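Ofchtiv-allosamidin (Ostrinia furnacalis, PDB 6JMB) probably hydrolyses the beta-1,4 linkages of chitin as a group IV insect chitinase of glycosyl hydrolase family 18, and binds the family 18 inhibitor allosamidin. Local coordinates at residues K4-Y9 with P362-I367. Sequence-based numbering, arbitrary orientation.
Sequences KIVVCY and PLLNTI. With AMI (allosamizoline), chain C.
Leu364 swings CG away from its backbone N (chi1 -170°), which carries its isobutyl group off the helix to Val6 and Cys8; on Val6, CG1 likewise stands opposite the backbone N (chi1 178°), leaving CG2 for Ile367. The two methyls of Val6 have separate partners: CG1 lies 3.9 Å from Leu364 CD1, while CG2 sits 4.1 Å from Ile367 CG2. Leu364 CD1 serves twice, since Cys8 SG is 4.0 Å from it as well, and CD2 of the same leucine also touches the sulfur. That sulfur is not a thiol: Cys8 is in a disulfide with Cys33. Strand 5-9 and helix 362-367 run nearly antiparallel, at 158°, with axes 10.6 Å apart at closest approach. This is the outward-facing side of a strand of the TIM barrel (glycosyl hydrolase family 18), packed against the C-terminal helix; Leu344 of the neighbouring parallel strand 341-345 touches both Val6 and Cys8. Tyr9, next along the strand, belongs to the other side, where one face of its ring lies under the dimethylamino group of allosamizoline, with CE2 3.4 Å from C8 of the ligand and CE1 close to its C9. The Tyr9 hydroxyl is hydrogen-bonded to Asp122. On the helix, Thr366 OG1 bonds back to Pro362 O at 2.7 Å, on the opposite face of that carbonyl from Thr366 N. Strand and helix thus meet through buried methyls and one disulfide sulfur, an apolar junction held by dispersion and burial, while the same strand presents an aromatic face to the inhibitor.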
# COMPACT_ATOMS: atom_id res chain seq x y z
N LYS A 4 -14.89 -3.84 10.98
CA LYS A 4 -13.47 -3.78 10.67
C LYS A 4 -13.22 -4.46 9.33
O LYS A 4 -13.82 -5.50 9.02
CB LYS A 4 -12.64 -4.48 11.74
CG LYS A 4 -12.70 -3.86 13.13
CD LYS A 4 -12.43 -2.37 13.11
CE LYS A 4 -12.25 -1.82 14.52
NZ LYS A 4 -12.62 -0.39 14.59
N ILE A 5 -12.33 -3.87 8.52
CA ILE A 5 -12.05 -4.41 7.19
C ILE A 5 -10.56 -4.66 7.03
O ILE A 5 -9.71 -4.09 7.72
CB ILE A 5 -12.60 -3.52 6.05
CG1 ILE A 5 -11.92 -2.16 6.03
CG2 ILE A 5 -14.13 -3.39 6.15
CD1 ILE A 5 -12.36 -1.28 4.87
N VAL A 6 -10.25 -5.57 6.11
CA VAL A 6 -8.88 -5.91 5.75
C VAL A 6 -8.80 -5.77 4.23
O VAL A 6 -9.42 -6.55 3.50
CB VAL A 6 -8.51 -7.34 6.19
CG1 VAL A 6 -7.10 -7.67 5.75
CG2 VAL A 6 -8.63 -7.47 7.70
N VAL A 7 -8.06 -4.77 3.77
CA VAL A 7 -7.98 -4.43 2.35
C VAL A 7 -6.66 -4.97 1.82
O VAL A 7 -5.59 -4.45 2.15
CB VAL A 7 -8.11 -2.91 2.14
CG1 VAL A 7 -8.02 -2.56 0.65
CG2 VAL A 7 -9.41 -2.39 2.74
N CYS A 8 -6.73 -6.02 1.01
CA CYS A 8 -5.54 -6.70 0.50
C CYS A 8 -5.28 -6.28 -0.93
O CYS A 8 -6.09 -6.57 -1.81
CB CYS A 8 -5.76 -8.21 0.49
SG CYS A 8 -6.01 -8.97 2.10
N TYR A 9 -4.14 -5.65 -1.18
CA TYR A 9 -3.71 -5.39 -2.55
C TYR A 9 -2.91 -6.56 -3.09
O TYR A 9 -2.11 -7.17 -2.36
CB TYR A 9 -2.84 -4.14 -2.61
CG TYR A 9 -3.62 -2.85 -2.56
CD1 TYR A 9 -3.99 -2.28 -1.35
CD2 TYR A 9 -3.98 -2.20 -3.73
CE1 TYR A 9 -4.70 -1.11 -1.32
CE2 TYR A 9 -4.69 -1.02 -3.71
CZ TYR A 9 -5.03 -0.47 -2.49
OH TYR A 9 -5.73 0.72 -2.44
N PRO A 362 1.68 -15.45 7.71
CA PRO A 362 1.77 -15.02 9.12
C PRO A 362 1.41 -13.56 9.32
O PRO A 362 0.76 -13.23 10.32
CB PRO A 362 3.24 -15.30 9.48
CG PRO A 362 3.96 -15.26 8.16
CD PRO A 362 2.99 -15.86 7.18
N LEU A 363 1.82 -12.68 8.41
CA LEU A 363 1.47 -11.27 8.59
C LEU A 363 -0.02 -11.05 8.44
O LEU A 363 -0.63 -10.33 9.24
CB LEU A 363 2.24 -10.42 7.58
CG LEU A 363 3.76 -10.46 7.71
CD1 LEU A 363 4.39 -9.47 6.74
CD2 LEU A 363 4.19 -10.19 9.15
N LEU A 364 -0.63 -11.68 7.43
CA LEU A 364 -2.06 -11.49 7.18
C LEU A 364 -2.90 -12.13 8.27
O LEU A 364 -3.90 -11.55 8.72
CB LEU A 364 -2.40 -12.03 5.80
CG LEU A 364 -3.80 -11.72 5.25
CD1 LEU A 364 -4.15 -10.25 5.38
CD2 LEU A 364 -3.88 -12.16 3.80
N ASN A 365 -2.51 -13.33 8.74
CA ASN A 365 -3.21 -13.93 9.87
C ASN A 365 -3.10 -13.07 11.12
O ASN A 365 -4.07 -12.93 11.87
CB ASN A 365 -2.70 -15.35 10.13
CG ASN A 365 -3.40 -16.39 9.29
OD1 ASN A 365 -4.59 -16.64 9.46
ND2 ASN A 365 -2.66 -16.99 8.36
N THR A 366 -1.93 -12.46 11.34
CA THR A 366 -1.77 -11.56 12.48
C THR A 366 -2.76 -10.41 12.41
O THR A 366 -3.41 -10.07 13.41
CB THR A 366 -0.34 -11.04 12.55
OG1 THR A 366 0.56 -12.14 12.79
CG2 THR A 366 -0.19 -10.04 13.68
N ILE A 367 -2.89 -9.79 11.24
CA ILE A 367 -3.83 -8.68 11.08
C ILE A 367 -5.25 -9.13 11.43
O ILE A 367 -5.96 -8.46 12.19
CB ILE A 367 -3.76 -8.12 9.65
CG1 ILE A 367 -2.42 -7.43 9.42
CG2 ILE A 367 -4.90 -7.15 9.40
CD1 ILE A 367 -2.12 -7.16 7.96
C1 AMI C . 2.24 1.65 -3.12
C2 AMI C . 1.76 2.05 -4.58
C3 AMI C . 2.37 1.05 -5.44
C4 AMI C . 3.72 0.67 -4.72
C5 AMI C . 3.27 0.50 -3.35
C6 AMI C . 4.43 0.53 -2.29
C7 AMI C . 0.05 1.42 -3.33
C8 AMI C . -2.44 1.51 -3.86
C9 AMI C . -1.65 0.58 -1.61
N2 AMI C . 0.46 1.99 -4.54
N7 AMI C . -1.35 1.17 -2.94
O3 AMI C . 2.54 1.57 -6.76
O4 AMI C . 4.31 -0.55 -5.14
O6 AMI C . 5.17 1.72 -2.47
O7 AMI C . 1.07 1.11 -2.48